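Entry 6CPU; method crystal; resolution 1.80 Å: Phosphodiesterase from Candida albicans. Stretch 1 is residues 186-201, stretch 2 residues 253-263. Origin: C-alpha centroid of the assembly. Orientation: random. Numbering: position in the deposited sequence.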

# COMPACT_ATOMS: atom_id res chain seq x y z
N LEU A 186 13.81 -17.77 -5.62
CA LEU A 186 14.57 -16.52 -5.62
C LEU A 186 14.18 -15.64 -4.43
O LEU A 186 15.03 -14.98 -3.86
CB LEU A 186 14.38 -15.78 -6.94
CG LEU A 186 14.93 -16.47 -8.20
CD1 LEU A 186 14.45 -15.80 -9.48
CD2 LEU A 186 16.45 -16.50 -8.17
N TYR A 187 12.91 -15.64 -4.05
CA TYR A 187 12.46 -14.92 -2.86
C TYR A 187 13.18 -15.45 -1.62
O TYR A 187 13.75 -14.70 -0.83
CB TYR A 187 10.96 -15.07 -2.71
CG TYR A 187 10.40 -14.47 -1.44
CD1 TYR A 187 10.51 -13.10 -1.18
CD2 TYR A 187 9.72 -15.25 -0.52
CE1 TYR A 187 9.99 -12.55 -0.02
CE2 TYR A 187 9.20 -14.71 0.63
CZ TYR A 187 9.34 -13.36 0.88
OH TYR A 187 8.82 -12.83 2.03
N ARG A 188 13.21 -16.78 -1.49
CA ARG A 188 13.84 -17.41 -0.33
C ARG A 188 15.36 -17.18 -0.31
O ARG A 188 15.94 -17.02 0.76
CB ARG A 188 13.48 -18.90 -0.29
CG ARG A 188 12.00 -19.17 -0.09
CD ARG A 188 11.54 -18.85 1.32
NE ARG A 188 10.10 -18.61 1.41
CZ ARG A 188 9.46 -18.22 2.51
NH1 ARG A 188 10.13 -18.05 3.65
NH2 ARG A 188 8.15 -18.01 2.49
N LEU A 189 15.97 -17.13 -1.48
CA LEU A 189 17.39 -16.83 -1.61
C LEU A 189 17.69 -15.44 -1.07
O LEU A 189 18.66 -15.24 -0.33
CB LEU A 189 17.82 -16.94 -3.08
CG LEU A 189 19.13 -17.62 -3.45
CD1 LEU A 189 19.24 -19.02 -2.82
CD2 LEU A 189 19.22 -17.72 -4.96
N MET A 190 16.85 -14.47 -1.41
CA MET A 190 17.05 -13.12 -0.88
C MET A 190 16.91 -13.06 0.64
O MET A 190 17.67 -12.34 1.28
CB MET A 190 16.08 -12.13 -1.54
CG MET A 190 16.46 -11.84 -2.97
SD MET A 190 15.46 -10.55 -3.73
CE MET A 190 13.91 -11.42 -3.96
N ILE A 191 15.98 -13.81 1.21
CA ILE A 191 15.81 -13.86 2.66
C ILE A 191 17.07 -14.42 3.32
O ILE A 191 17.50 -13.94 4.36
CB ILE A 191 14.58 -14.69 3.05
CG1 ILE A 191 13.30 -13.92 2.68
CG2 ILE A 191 14.59 -15.03 4.54
CD1 ILE A 191 12.06 -14.78 2.59
N GLU A 192 17.64 -15.42 2.66
CA GLU A 192 18.84 -16.10 3.14
C GLU A 192 20.07 -15.19 3.12
O GLU A 192 20.87 -15.20 4.06
CB GLU A 192 19.09 -17.34 2.27
CG GLU A 192 19.96 -18.40 2.91
CD GLU A 192 20.27 -19.54 1.96
OE1 GLU A 192 21.39 -20.09 2.05
OE2 GLU A 192 19.42 -19.88 1.11
N GLU A 193 20.21 -14.39 2.06
CA GLU A 193 21.42 -13.56 1.87
C GLU A 193 21.31 -12.09 2.24
O GLU A 193 22.33 -11.46 2.53
CB GLU A 193 21.89 -13.68 0.43
CG GLU A 193 22.29 -15.10 0.06
CD GLU A 193 23.06 -15.17 -1.25
OE1 GLU A 193 23.89 -14.28 -1.52
OE2 GLU A 193 22.82 -16.12 -2.01
N ILE A 194 20.11 -11.52 2.22
CA ILE A 194 19.96 -10.09 2.52
C ILE A 194 19.46 -9.89 3.94
O ILE A 194 18.54 -10.57 4.37
CB ILE A 194 18.99 -9.40 1.54
CG1 ILE A 194 19.60 -9.46 0.13
CG2 ILE A 194 18.72 -7.96 1.97
CD1 ILE A 194 18.69 -8.98 -0.97
N ASN A 195 20.10 -8.97 4.66
CA ASN A 195 19.68 -8.58 6.00
C ASN A 195 18.80 -7.33 5.89
O ASN A 195 19.29 -6.21 5.85
CB ASN A 195 20.91 -8.32 6.88
CG ASN A 195 20.59 -8.40 8.37
OD1 ASN A 195 19.61 -9.02 8.77
ND2 ASN A 195 21.42 -7.78 9.19
N PHE A 196 17.49 -7.54 5.82
CA PHE A 196 16.58 -6.46 5.46
C PHE A 196 16.53 -5.29 6.45
O PHE A 196 16.33 -4.14 6.04
CB PHE A 196 15.19 -7.02 5.13
CG PHE A 196 15.11 -7.61 3.75
CD1 PHE A 196 14.77 -6.82 2.67
CD2 PHE A 196 15.44 -8.95 3.53
CE1 PHE A 196 14.72 -7.35 1.39
CE2 PHE A 196 15.40 -9.47 2.25
CZ PHE A 196 15.03 -8.68 1.19
N ILE A 197 16.77 -5.57 7.74
CA ILE A 197 16.80 -4.51 8.74
C ILE A 197 17.88 -3.46 8.43
O ILE A 197 17.70 -2.28 8.75
CB ILE A 197 17.00 -5.07 10.18
CG1 ILE A 197 16.68 -4.01 11.24
CG2 ILE A 197 18.42 -5.60 10.36
CD1 ILE A 197 15.21 -3.87 11.56
N GLU A 198 18.97 -3.89 7.79
CA GLU A 198 20.05 -2.97 7.42
C GLU A 198 19.67 -2.04 6.28
O GLU A 198 20.38 -1.08 6.04
CB GLU A 198 21.31 -3.74 7.03
CG GLU A 198 22.03 -4.38 8.20
CD GLU A 198 23.18 -5.26 7.76
OE1 GLU A 198 23.91 -4.88 6.81
OE2 GLU A 198 23.36 -6.34 8.35
N LEU A 199 18.57 -2.32 5.59
CA LEU A 199 18.11 -1.47 4.49
C LEU A 199 17.20 -0.34 4.97
O LEU A 199 16.78 0.48 4.17
CB LEU A 199 17.40 -2.32 3.42
CG LEU A 199 18.23 -3.43 2.77
CD1 LEU A 199 17.49 -4.09 1.63
CD2 LEU A 199 19.56 -2.89 2.27
N LEU A 200 16.92 -0.30 6.27
CA LEU A 200 16.22 0.83 6.87
C LEU A 200 17.23 1.86 7.33
O LEU A 200 18.32 1.51 7.78
CB LEU A 200 15.38 0.37 8.07
CG LEU A 200 14.37 -0.75 7.81
CD1 LEU A 200 13.65 -1.09 9.10
CD2 LEU A 200 13.37 -0.38 6.72
N GLN A 201 16.88 3.14 7.23
CA GLN A 201 17.81 4.20 7.60
C GLN A 201 18.10 4.29 9.10
O GLN A 201 19.23 4.53 9.50
CB GLN A 201 17.33 5.55 7.09
CG GLN A 201 18.46 6.57 6.98
CD GLN A 201 18.00 7.88 6.38
OE1 GLN A 201 16.86 8.30 6.56
NE2 GLN A 201 18.90 8.54 5.66
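Stretch 2 (253-263) LNELLAFIFIV

The apolar centre of the contact is Ala258 on the ring of Phe196. Ala258 CA stands 3.9 Å from the centroid of the Phe196 ring and 2° off its normal, a CH-pi contact over the face, while Ala258 CB lies 3.6 Å from Phe196 CE2 and 3.6 Å from Ile191 CG1. Ala258 therefore meets Phe196 through CA as well as CB, and the CB also touches Ile191 from helix 186-193. Stretch 2 is helical throughout, with phi/psi near -60/-45 and an unbroken i to i-4 ladder from Leu257 N onward. Its axis passes 9.5 Å from that of helix 186-193, and the N-to-C directions differ by 127°, so the two run obliquely, nearer antiparallel than parallel.

One turn further along stretch 2, Phe261 meets the 3-10 segment 196-199 and the residue after it. Its ring and that of Phe196 have centroids 5.3 Å apart and planes at 55°, with Phe196 CD1 over a face of Phe261; Phe261 CZ approaches Leu199 CB at 3.7 Å and Leu200 CD2 at 3.8 Å. Leu257 packs its CB 3.7 Å from Phe196 CB and its CD1 3.9 Å from Ile197 CB. On helix 186-193, Tyr187 CE1 lies 4.2 Å from Ile262 CG1; its OH is 3.3 Å from Phe259 N, but the angle is too poor for a hydrogen bond.

Outward, Asn254 engages the backbone where stretch 1 leaves its helix at Ile194. Asn254 ND2 donates to Ile194 O (2.8 Å, 153°) and Asn254 OD1 accepts from Phe196 N (2.8 Å, 164°), so one amide spans the turn. Water 2 joins Asn254 OD1 (2.8 Å) to Ile197 N (2.9 Å) and Asn195 OD1 (3.0 Å). At the polar edge, Arg188 NH1 forms a salt bridge with Glu255 OE2 at 3.0 Å, its 169° angle showing a nearly linear hydrogen bond.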

# COMPACT_ATOMS: atom_id res chain seq x y z
N LEU A 253 12.08 -12.15 12.04
CA LEU A 253 12.21 -10.75 11.63
C LEU A 253 12.57 -10.57 10.15
O LEU A 253 11.90 -9.83 9.44
CB LEU A 253 13.26 -10.04 12.48
CG LEU A 253 13.75 -8.65 12.06
CD1 LEU A 253 12.63 -7.62 12.12
CD2 LEU A 253 14.90 -8.21 12.96
N ASN A 254 13.64 -11.22 9.70
CA ASN A 254 14.13 -11.00 8.33
C ASN A 254 13.14 -11.42 7.25
O ASN A 254 13.04 -10.77 6.21
CB ASN A 254 15.46 -11.70 8.07
CG ASN A 254 16.21 -11.09 6.90
OD1 ASN A 254 16.38 -9.88 6.82
ND2 ASN A 254 16.67 -11.93 5.98
N GLU A 255 12.44 -12.52 7.49
CA GLU A 255 11.45 -13.06 6.57
C GLU A 255 10.23 -12.15 6.47
O GLU A 255 9.73 -11.90 5.37
CB GLU A 255 11.03 -14.44 7.05
CG GLU A 255 10.17 -15.24 6.10
CD GLU A 255 10.05 -16.69 6.54
OE1 GLU A 255 11.00 -17.22 7.16
OE2 GLU A 255 8.99 -17.29 6.28
N LEU A 256 9.75 -11.65 7.60
CA LEU A 256 8.65 -10.67 7.60
C LEU A 256 9.05 -9.37 6.93
O LEU A 256 8.30 -8.84 6.12
CB LEU A 256 8.13 -10.39 9.00
CG LEU A 256 7.14 -11.39 9.58
CD1 LEU A 256 6.70 -10.93 10.97
CD2 LEU A 256 5.94 -11.58 8.67
N LEU A 257 10.25 -8.87 7.23
CA LEU A 257 10.73 -7.66 6.56
C LEU A 257 10.83 -7.83 5.04
O LEU A 257 10.46 -6.93 4.30
CB LEU A 257 12.07 -7.19 7.14
CG LEU A 257 12.08 -6.62 8.56
CD1 LEU A 257 13.48 -6.17 8.94
CD2 LEU A 257 11.11 -5.47 8.75
N ALA A 258 11.32 -8.98 4.57
CA ALA A 258 11.39 -9.20 3.12
C ALA A 258 10.00 -9.07 2.47
O ALA A 258 9.84 -8.42 1.43
CB ALA A 258 12.00 -10.57 2.81
N PHE A 259 9.02 -9.73 3.07
CA PHE A 259 7.64 -9.66 2.62
C PHE A 259 7.14 -8.21 2.58
O PHE A 259 6.52 -7.79 1.60
CB PHE A 259 6.77 -10.53 3.53
CG PHE A 259 5.30 -10.24 3.49
CD1 PHE A 259 4.56 -10.45 2.33
CD2 PHE A 259 4.63 -9.78 4.62
CE1 PHE A 259 3.20 -10.20 2.30
CE2 PHE A 259 3.28 -9.54 4.60
CZ PHE A 259 2.55 -9.74 3.43
N ILE A 260 7.44 -7.45 3.63
CA ILE A 260 6.95 -6.08 3.71
C ILE A 260 7.64 -5.17 2.70
O ILE A 260 7.00 -4.25 2.15
CB ILE A 260 7.09 -5.52 5.14
CG1 ILE A 260 6.24 -6.36 6.10
CG2 ILE A 260 6.66 -4.06 5.21
CD1 ILE A 260 6.73 -6.33 7.52
N PHE A 261 8.92 -5.40 2.44
CA PHE A 261 9.61 -4.65 1.37
C PHE A 261 8.95 -4.89 0.02
O PHE A 261 8.77 -3.95 -0.77
CB PHE A 261 11.10 -5.02 1.29
CG PHE A 261 11.99 -4.14 2.11
CD1 PHE A 261 12.13 -4.34 3.47
CD2 PHE A 261 12.74 -3.15 1.49
CE1 PHE A 261 12.97 -3.55 4.22
CE2 PHE A 261 13.59 -2.35 2.24
CZ PHE A 261 13.70 -2.54 3.61
N ILE A 262 8.60 -6.14 -0.24
CA ILE A 262 7.90 -6.53 -1.47
C ILE A 262 6.56 -5.82 -1.57
O ILE A 262 6.23 -5.31 -2.63
CB ILE A 262 7.63 -8.06 -1.53
CG1 ILE A 262 8.90 -8.91 -1.70
CG2 ILE A 262 6.60 -8.41 -2.58
CD1 ILE A 262 10.14 -8.21 -2.14
N VAL A 263 5.81 -5.76 -0.46
CA VAL A 263 4.53 -5.04 -0.44
C VAL A 263 4.75 -3.55 -0.71
O VAL A 263 4.06 -2.96 -1.55
CB VAL A 263 3.79 -5.20 0.92
CG1 VAL A 263 2.60 -4.26 1.00
CG2 VAL A 263 3.33 -6.63 1.12
O HOH W 1 12.69 -18.39 4.45
O HOH W 2 16.72 -8.18 8.97